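Local coordinates for protein minor pilin subunit PAPF (Escherichia coli, PDB 2W07) that serves as a minor subunit of the P pilus, probably linking the adhesin to the tip fibrillum of filaments that let the bacterium colonise host epithelium, at residues P32-N37 and P124-S129; T76-F81 and I131-D136. The protein carries 1 engineered substitution. All blocks are in the same frame, centred on the assembly; numbering follows the deposited sequence.

Contact 1 (P32-N37 and P124-S129); sequences PEHVDN and PFRNGS
The extended chain of Arg-126 runs past the imidazole of His-34 in the opposite direction and delivers its guanidinium to the backbone of the 32-37 loop. There the His-34 carbonyl oxygen receives two weak, bent hydrogen bonds, from Arg-126 NE at 2.7 Å and from Arg-126 NH2. Glu-33, its chain bent at chi2 (-64°), crosses Arg-126 at about a right angle and sets OE1 over one guanidinium face, 3.0 Å from Arg-126 NE; no N-H points at this oxygen, so the salt bridge rests on charge alone. Asp-36 OD1 lies over the opposite face, beyond salt-bridge range, and the two carboxylates should help to offset the positive charge.

The His-34 ring takes the crowded position between backbone N and carbonyl carbon (chi1 49°), which turns it onto Pro-124. Pro-124 CG makes a CH-pi contact 3.9 Å from the His-34 ring centroid, and the packing is tight where His-34 NE2 comes 2.9 Å from Pro-124 CB. A weak hydrogen bond from Asp-36 N to His-34 ND1 may help hold the ring's rotation. Asp-36 CB points toward the strand, and a similarly crowded chi1 sets the carboxylate beside the Phe-125 ring, with OD2 3.0 Å from Phe-125 CD1 and the planes 71° apart. A flat imidazole and a rigid proline suit this close fit, as a long arginine suits the reach across. The 32-37 loop thus lies against the end of strand 116-126, at one end of the incomplete immunoglobulin-like beta-sandwich of the pilin family.

Contact 2 (T76-F81 and I131-D136); sequences TNITHF and ILNGGD
A type II beta turn from Ile-78 to Phe-81, leading into strand 81-87 of the incomplete immunoglobulin-like pilin fold, meets the irregular loop 131-136 that precedes strand 138-147. Phe-81 N closes the turn on Ile-78 O at 3.1 Å, while His-80 adopts the positive phi (66°) of its third position. Just upstream, Thr-76 forms an ST turn: its OG1 accepts from Ile-78 N and donates to Phe-81 O at 2.7 Å, so one small hydroxyl ties both ends of the segment together.

Ile-78 and Leu-132 carry the apolar contact and cross at about a right angle. The CG2 branch of Ile-78 touches Leu-132 CB, 4.2 Å away. The other branch of Ile-78, extended through chi2 (-174°), brings CD1 up against two carbonyl oxygens, 3.2 Å from Asp-136 O and 3.5 Å from Gly-134 O. A branched isoleucine can thus fill both directions at once. Gly-134 suits its place because a CB would clash with Ile-78 CG1 and with the preceding carbonyl oxygen. The forked end of Leu-132 divides its contacts: CD1 approaches the Phe-81 ring obliquely, and CD2 reaches the backbone of the turn, 3.3 Å from Thr-79 O. Phe-137 also meets Phe-81, continuing the apolar cluster. At the exposed margin Asn-133, centre of an inverse gamma turn, sends ND2 to Thr-79 OG1 in a long, weak but nearly straight hydrogen bond of 3.4 Å.

Along the chain the segments alternate, 32-37, 76-81, 124-129 and 131-136, so the two contacts cross along the chain. Their centres are 10 Å apart, on the same side of the chain's centre. The pairing of the neighbouring antiparallel strands 81-87 and 116-126 runs on just past their ends and joins the contacts: there Asn-127 N lies 3.1 Å from His-80 O, a probable hydrogen bond. The ring of Phe-81 in contact 2 packs on that of His-34 in contact 1. Leu-132 CD1 also approaches Pro-32 O, bringing loop 131-136 against loop 32-37. Together the contacts gather three loops and a strand end at one end of the pilin domain.

Contact 1 (P32-N37 and P124-S129)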
ATOM      1  N   PRO B  32      -3.703 -34.275   1.104  1.00 71.33           N
ATOM      2  CA  PRO B  32      -2.449 -33.560   1.365  1.00 71.23           C
ATOM      3  C   PRO B  32      -1.192 -34.314   0.915  1.00 71.87           C
ATOM      4  O   PRO B  32      -0.073 -33.830   1.093  1.00 71.75           O
ATOM      5  CB  PRO B  32      -2.496 -33.338   2.873  1.00 71.12           C
ATOM      6  CG  PRO B  32      -3.961 -33.135   3.116  1.00 70.73           C
ATOM      7  CD  PRO B  32      -4.576 -34.245   2.292  1.00 71.20           C
ATOM      8  N   GLU B  33      -1.382 -35.499   0.336  1.00 72.59           N
ATOM      9  CA  GLU B  33      -0.274 -36.311  -0.165  1.00 72.78           C
ATOM     10  C   GLU B  33      -0.103 -36.086  -1.666  1.00 72.04           C
ATOM     11  O   GLU B  33      -0.755 -36.738  -2.483  1.00 71.94           O
ATOM     12  CB  GLU B  33      -0.534 -37.792   0.109  1.00 74.11           C
ATOM     13  CG  GLU B  33      -0.153 -38.231   1.509  1.00 77.25           C
ATOM     14  CD  GLU B  33       1.337 -38.113   1.758  1.00 78.75           C
ATOM     15  OE1 GLU B  33       1.845 -36.972   1.788  1.00 79.90           O
ATOM     16  OE2 GLU B  33       2.003 -39.161   1.916  1.00 78.83           O
ATOM     17  N   HIS B  34       0.789 -35.165  -2.019  1.00 71.29           N
ATOM     18  CA  HIS B  34       1.038 -34.820  -3.414  1.00 71.16           C
ATOM     19  C   HIS B  34       2.524 -34.658  -3.729  1.00 70.54           C
ATOM     20  O   HIS B  34       3.378 -34.826  -2.859  1.00 69.59           O
ATOM     21  CB  HIS B  34       0.314 -33.524  -3.735  1.00 71.94           C
ATOM     22  CG  HIS B  34       0.562 -32.454  -2.724  1.00 73.08           C
ATOM     23  ND1 HIS B  34       1.828 -32.005  -2.418  1.00 73.06           N
ATOM     24  CD2 HIS B  34      -0.284 -31.780  -1.910  1.00 73.05           C
ATOM     25  CE1 HIS B  34       1.753 -31.102  -1.459  1.00 74.10           C
ATOM     26  NE2 HIS B  34       0.482 -30.947  -1.133  1.00 74.94           N
ATOM     27  N   VAL B  35       2.812 -34.303  -4.979  1.00 69.89           N
ATOM     28  CA  VAL B  35       4.181 -34.132  -5.458  1.00 69.73           C
ATOM     29  C   VAL B  35       4.778 -32.750  -5.222  1.00 69.87           C
ATOM     30  O   VAL B  35       5.960 -32.531  -5.483  1.00 68.62           O
ATOM     31  CB  VAL B  35       4.268 -34.437  -6.965  1.00 70.07           C
ATOM     32  CG1 VAL B  35       3.857 -35.873  -7.227  1.00 70.84           C
ATOM     33  CG2 VAL B  35       3.367 -33.487  -7.739  1.00 69.90           C
ATOM     34  N   ASP B  36       3.955 -31.826  -4.733  1.00 71.29           N
ATOM     35  CA  ASP B  36       4.374 -30.451  -4.455  1.00 72.95           C
ATOM     36  C   ASP B  36       5.491 -29.943  -5.363  1.00 74.65           C
ATOM     37  O   ASP B  36       6.429 -29.291  -4.907  1.00 75.55           O
ATOM     38  CB  ASP B  36       4.799 -30.301  -2.989  1.00 71.44           C
ATOM     39  CG  ASP B  36       5.902 -31.257  -2.596  1.00 69.61           C
ATOM     40  OD1 ASP B  36       5.620 -32.463  -2.459  1.00 70.32           O
ATOM     41  OD2 ASP B  36       7.051 -30.807  -2.424  1.00 67.76           O
ATOM     42  N   ASN B  37       5.378 -30.247  -6.650  1.00 76.10           N
ATOM     43  CA  ASN B  37       6.358 -29.821  -7.640  1.00 77.52           C
ATOM     44  C   ASN B  37       5.605 -29.680  -8.951  1.00 78.33           C
ATOM     45  O   ASN B  37       6.182 -29.374  -9.993  1.00 79.18           O
ATOM     46  CB  ASN B  37       7.465 -30.863  -7.771  1.00 78.24           C
ATOM     47  N   PRO B 124       0.205 -26.540  -3.445  1.00 40.92           N
ATOM     48  CA  PRO B 124       0.497 -27.280  -2.216  1.00 40.54           C
ATOM     49  C   PRO B 124       1.940 -27.763  -2.164  1.00 39.28           C
ATOM     50  O   PRO B 124       2.537 -28.087  -3.190  1.00 38.03           O
ATOM     51  CB  PRO B 124      -0.531 -28.414  -2.242  1.00 40.92           C
ATOM     52  CG  PRO B 124      -0.818 -28.594  -3.697  1.00 43.33           C
ATOM     53  CD  PRO B 124      -0.902 -27.172  -4.181  1.00 42.22           C
ATOM     54  N   PHE B 125       2.497 -27.797  -0.956  1.00 39.21           N
ATOM     55  CA  PHE B 125       3.880 -28.199  -0.760  1.00 40.65           C
ATOM     56  C   PHE B 125       4.118 -28.897   0.583  1.00 41.71           C
ATOM     57  O   PHE B 125       3.817 -28.344   1.640  1.00 40.37           O
ATOM     58  CB  PHE B 125       4.774 -26.961  -0.849  1.00 40.57           C
ATOM     59  CG  PHE B 125       6.227 -27.231  -0.582  1.00 43.05           C
ATOM     60  CD1 PHE B 125       7.008 -27.904  -1.513  1.00 43.72           C
ATOM     61  CD2 PHE B 125       6.817 -26.810   0.604  1.00 44.12           C
ATOM     62  CE1 PHE B 125       8.357 -28.155  -1.268  1.00 44.39           C
ATOM     63  CE2 PHE B 125       8.165 -27.054   0.861  1.00 43.66           C
ATOM     64  CZ  PHE B 125       8.935 -27.727  -0.077  1.00 45.24           C
ATOM     65  N   ARG B 126       4.649 -30.115   0.546  1.00 41.09           N
ATOM     66  CA  ARG B 126       4.947 -30.813   1.790  1.00 42.41           C
ATOM     67  C   ARG B 126       6.452 -30.999   1.893  1.00 39.63           C
ATOM     68  O   ARG B 126       7.081 -31.594   1.023  1.00 40.23           O
ATOM     69  CB  ARG B 126       4.189 -32.147   1.890  1.00 43.79           C
ATOM     70  CG  ARG B 126       4.289 -33.086   0.715  1.00 49.85           C
ATOM     71  CD  ARG B 126       3.291 -34.235   0.902  1.00 52.26           C
ATOM     72  NE  ARG B 126       3.348 -35.211  -0.185  1.00 54.29           N
ATOM     73  CZ  ARG B 126       4.167 -36.257  -0.215  1.00 54.42           C
ATOM     74  NH1 ARG B 126       5.004 -36.480   0.790  1.00 54.14           N
ATOM     75  NH2 ARG B 126       4.157 -37.074  -1.260  1.00 54.54           N
ATOM     76  N   ASN B 127       7.019 -30.446   2.962  1.00 39.08           N
ATOM     77  CA  ASN B 127       8.455 -30.477   3.201  1.00 39.05           C
ATOM     78  C   ASN B 127       8.918 -31.673   4.013  1.00 40.27           C
ATOM     79  O   ASN B 127      10.004 -31.647   4.595  1.00 40.73           O
ATOM     80  CB  ASN B 127       8.873 -29.202   3.921  1.00 37.80           C
ATOM     81  CG  ASN B 127       8.311 -29.127   5.328  1.00 39.06           C
ATOM     82  OD1 ASN B 127       7.365 -29.844   5.662  1.00 39.37           O
ATOM     83  ND2 ASN B 127       8.882 -28.258   6.156  1.00 35.24           N
ATOM     84  N   GLY B 128       8.099 -32.717   4.063  1.00 40.56           N
ATOM     85  CA  GLY B 128       8.481 -33.899   4.805  1.00 41.86           C
ATOM     86  C   GLY B 128       7.771 -35.155   4.338  1.00 45.11           C
ATOM     87  O   GLY B 128       6.639 -35.105   3.847  1.00 44.60           O
ATOM     88  N   SER B 129       8.452 -36.290   4.464  1.00 44.96           N
ATOM     89  CA  SER B 129       7.862 -37.564   4.094  1.00 49.50           C
ATOM     90  C   SER B 129       7.134 -38.042   5.345  1.00 50.09           C
ATOM     91  O   SER B 129       7.235 -37.415   6.401  1.00 50.82           O
ATOM     92  CB  SER B 129       8.949 -38.570   3.694  1.00 49.83           C
ATOM     93  OG  SER B 129       9.883 -38.760   4.745  1.00 51.68           O
TER

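Contact 2 (T76-F81 and I131-D136)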
ATOM      1  N   THR B  76       0.455 -24.085   7.046  1.00 41.23           N
ATOM      2  CA  THR B  76      -0.984 -24.310   7.112  1.00 42.54           C
ATOM      3  C   THR B  76      -1.294 -24.858   8.498  1.00 43.75           C
ATOM      4  O   THR B  76      -0.453 -24.784   9.392  1.00 43.58           O
ATOM      5  CB  THR B  76      -1.439 -25.334   6.063  1.00 41.96           C
ATOM      6  OG1 THR B  76      -0.921 -26.626   6.405  1.00 43.01           O
ATOM      7  CG2 THR B  76      -0.944 -24.932   4.679  1.00 41.71           C
ATOM      8  N   ASN B  77      -2.494 -25.401   8.679  1.00 46.20           N
ATOM      9  CA  ASN B  77      -2.874 -25.967   9.968  1.00 49.37           C
ATOM     10  C   ASN B  77      -2.521 -27.449   9.982  1.00 50.00           C
ATOM     11  O   ASN B  77      -3.139 -28.249  10.686  1.00 52.21           O
ATOM     12  CB  ASN B  77      -4.372 -25.761  10.231  1.00 50.27           C
ATOM     13  CG  ASN B  77      -5.254 -26.449   9.205  1.00 52.81           C
ATOM     14  OD1 ASN B  77      -5.075 -26.280   7.998  1.00 52.51           O
ATOM     15  ND2 ASN B  77      -6.224 -27.220   9.683  1.00 53.55           N
ATOM     16  N   ILE B  78      -1.518 -27.800   9.183  1.00 49.29           N
ATOM     17  CA  ILE B  78      -1.026 -29.169   9.080  1.00 47.62           C
ATOM     18  C   ILE B  78       0.495 -29.116   9.094  1.00 47.02           C
ATOM     19  O   ILE B  78       1.108 -28.462   8.251  1.00 46.19           O
ATOM     20  CB  ILE B  78      -1.480 -29.847   7.772  1.00 47.44           C
ATOM     21  CG1 ILE B  78      -3.001 -29.993   7.759  1.00 47.05           C
ATOM     22  CG2 ILE B  78      -0.822 -31.212   7.638  1.00 48.02           C
ATOM     23  CD1 ILE B  78      -3.537 -30.789   6.577  1.00 47.07           C
ATOM     24  N   THR B  79       1.105 -29.794  10.061  1.00 46.78           N
ATOM     25  CA  THR B  79       2.557 -29.804  10.174  1.00 45.87           C
ATOM     26  C   THR B  79       3.168 -30.385   8.896  1.00 45.50           C
ATOM     27  O   THR B  79       2.625 -31.328   8.319  1.00 44.05           O
ATOM     28  CB  THR B  79       3.016 -30.658  11.371  1.00 48.18           C
ATOM     29  OG1 THR B  79       2.073 -30.527  12.445  1.00 51.04           O
ATOM     30  CG2 THR B  79       4.396 -30.199  11.857  1.00 47.31           C
ATOM     31  N   HIS B  80       4.287 -29.812   8.463  1.00 44.83           N
ATOM     32  CA  HIS B  80       4.990 -30.264   7.261  1.00 46.30           C
ATOM     33  C   HIS B  80       4.221 -30.056   5.957  1.00 44.89           C
ATOM     34  O   HIS B  80       4.616 -30.565   4.906  1.00 44.98           O
ATOM     35  CB  HIS B  80       5.378 -31.742   7.391  1.00 49.18           C
ATOM     36  CG  HIS B  80       6.421 -31.999   8.433  1.00 53.65           C
ATOM     37  ND1 HIS B  80       7.657 -31.388   8.415  1.00 55.87           N
ATOM     38  CD2 HIS B  80       6.407 -32.790   9.532  1.00 55.41           C
ATOM     39  CE1 HIS B  80       8.360 -31.791   9.460  1.00 57.30           C
ATOM     40  NE2 HIS B  80       7.624 -32.641  10.153  1.00 56.75           N
ATOM     41  N   PHE B  81       3.124 -29.310   6.020  1.00 42.70           N
ATOM     42  CA  PHE B  81       2.328 -29.046   4.831  1.00 40.08           C
ATOM     43  C   PHE B  81       2.100 -27.544   4.662  1.00 39.70           C
ATOM     44  O   PHE B  81       1.659 -26.864   5.589  1.00 38.86           O
ATOM     45  CB  PHE B  81       0.983 -29.754   4.932  1.00 41.39           C
ATOM     46  CG  PHE B  81       0.108 -29.545   3.733  1.00 42.80           C
ATOM     47  CD1 PHE B  81       0.327 -30.263   2.567  1.00 43.63           C
ATOM     48  CD2 PHE B  81      -0.910 -28.601   3.758  1.00 44.19           C
ATOM     49  CE1 PHE B  81      -0.456 -30.041   1.442  1.00 44.03           C
ATOM     50  CE2 PHE B  81      -1.695 -28.373   2.638  1.00 43.64           C
ATOM     51  CZ  PHE B  81      -1.466 -29.094   1.479  1.00 45.57           C
ATOM     52  N   ILE B 131       3.591 -39.565   7.590  1.00 55.54           N
ATOM     53  CA  ILE B 131       2.195 -39.230   7.830  1.00 57.28           C
ATOM     54  C   ILE B 131       1.947 -37.767   8.181  1.00 59.01           C
ATOM     55  O   ILE B 131       2.743 -37.128   8.872  1.00 58.78           O
ATOM     56  CB  ILE B 131       1.634 -40.129   8.934  1.00 56.77           C
ATOM     57  N   LEU B 132       0.824 -37.249   7.696  1.00 61.12           N
ATOM     58  CA  LEU B 132       0.428 -35.872   7.956  1.00 63.85           C
ATOM     59  C   LEU B 132      -0.837 -35.883   8.804  1.00 65.35           C
ATOM     60  O   LEU B 132      -1.834 -36.508   8.437  1.00 66.34           O
ATOM     61  CB  LEU B 132       0.152 -35.128   6.646  1.00 62.69           C
ATOM     62  CG  LEU B 132       1.322 -34.870   5.694  1.00 62.70           C
ATOM     63  CD1 LEU B 132       0.810 -34.143   4.456  1.00 61.79           C
ATOM     64  CD2 LEU B 132       2.394 -34.053   6.394  1.00 60.37           C
ATOM     65  N   ASN B 133      -0.788 -35.195   9.940  1.00 67.32           N
ATOM     66  CA  ASN B 133      -1.928 -35.122  10.840  1.00 68.52           C
ATOM     67  C   ASN B 133      -2.980 -34.140  10.335  1.00 68.99           C
ATOM     68  O   ASN B 133      -3.013 -32.982  10.747  1.00 68.91           O
ATOM     69  CB  ASN B 133      -1.466 -34.718  12.246  1.00 69.83           C
ATOM     70  CG  ASN B 133      -0.624 -33.451  12.249  1.00 70.58           C
ATOM     71  OD1 ASN B 133      -1.083 -32.383  11.851  1.00 71.84           O
ATOM     72  ND2 ASN B 133       0.617 -33.569  12.703  1.00 71.76           N
ATOM     73  N   GLY B 134      -3.838 -34.607   9.432  1.00 69.25           N
ATOM     74  CA  GLY B 134      -4.878 -33.745   8.904  1.00 69.02           C
ATOM     75  C   GLY B 134      -5.255 -34.039   7.467  1.00 68.98           C
ATOM     76  O   GLY B 134      -4.388 -34.179   6.604  1.00 69.43           O
ATOM     77  N   GLY B 135      -6.558 -34.136   7.216  1.00 68.62           N
ATOM     78  CA  GLY B 135      -7.047 -34.402   5.876  1.00 68.46           C
ATOM     79  C   GLY B 135      -7.535 -33.108   5.257  1.00 68.15           C
ATOM     80  O   GLY B 135      -7.638 -32.983   4.036  1.00 68.65           O
ATOM     81  N   ASP B 136      -7.840 -32.145   6.122  1.00 67.02           N
ATOM     82  CA  ASP B 136      -8.309 -30.828   5.708  1.00 64.91           C
ATOM     83  C   ASP B 136      -7.265 -29.808   6.126  1.00 62.81           C
ATOM     84  O   ASP B 136      -6.571 -30.001   7.127  1.00 62.84           O
ATOM     85  CB  ASP B 136      -9.640 -30.483   6.387  1.00 66.41           C
ATOM     86  CG  ASP B 136     -10.817 -31.199   5.765  1.00 68.16           C
ATOM     87  OD1 ASP B 136     -11.053 -31.015   4.552  1.00 69.59           O
ATOM     88  OD2 ASP B 136     -11.514 -31.943   6.489  1.00 71.00           O
TER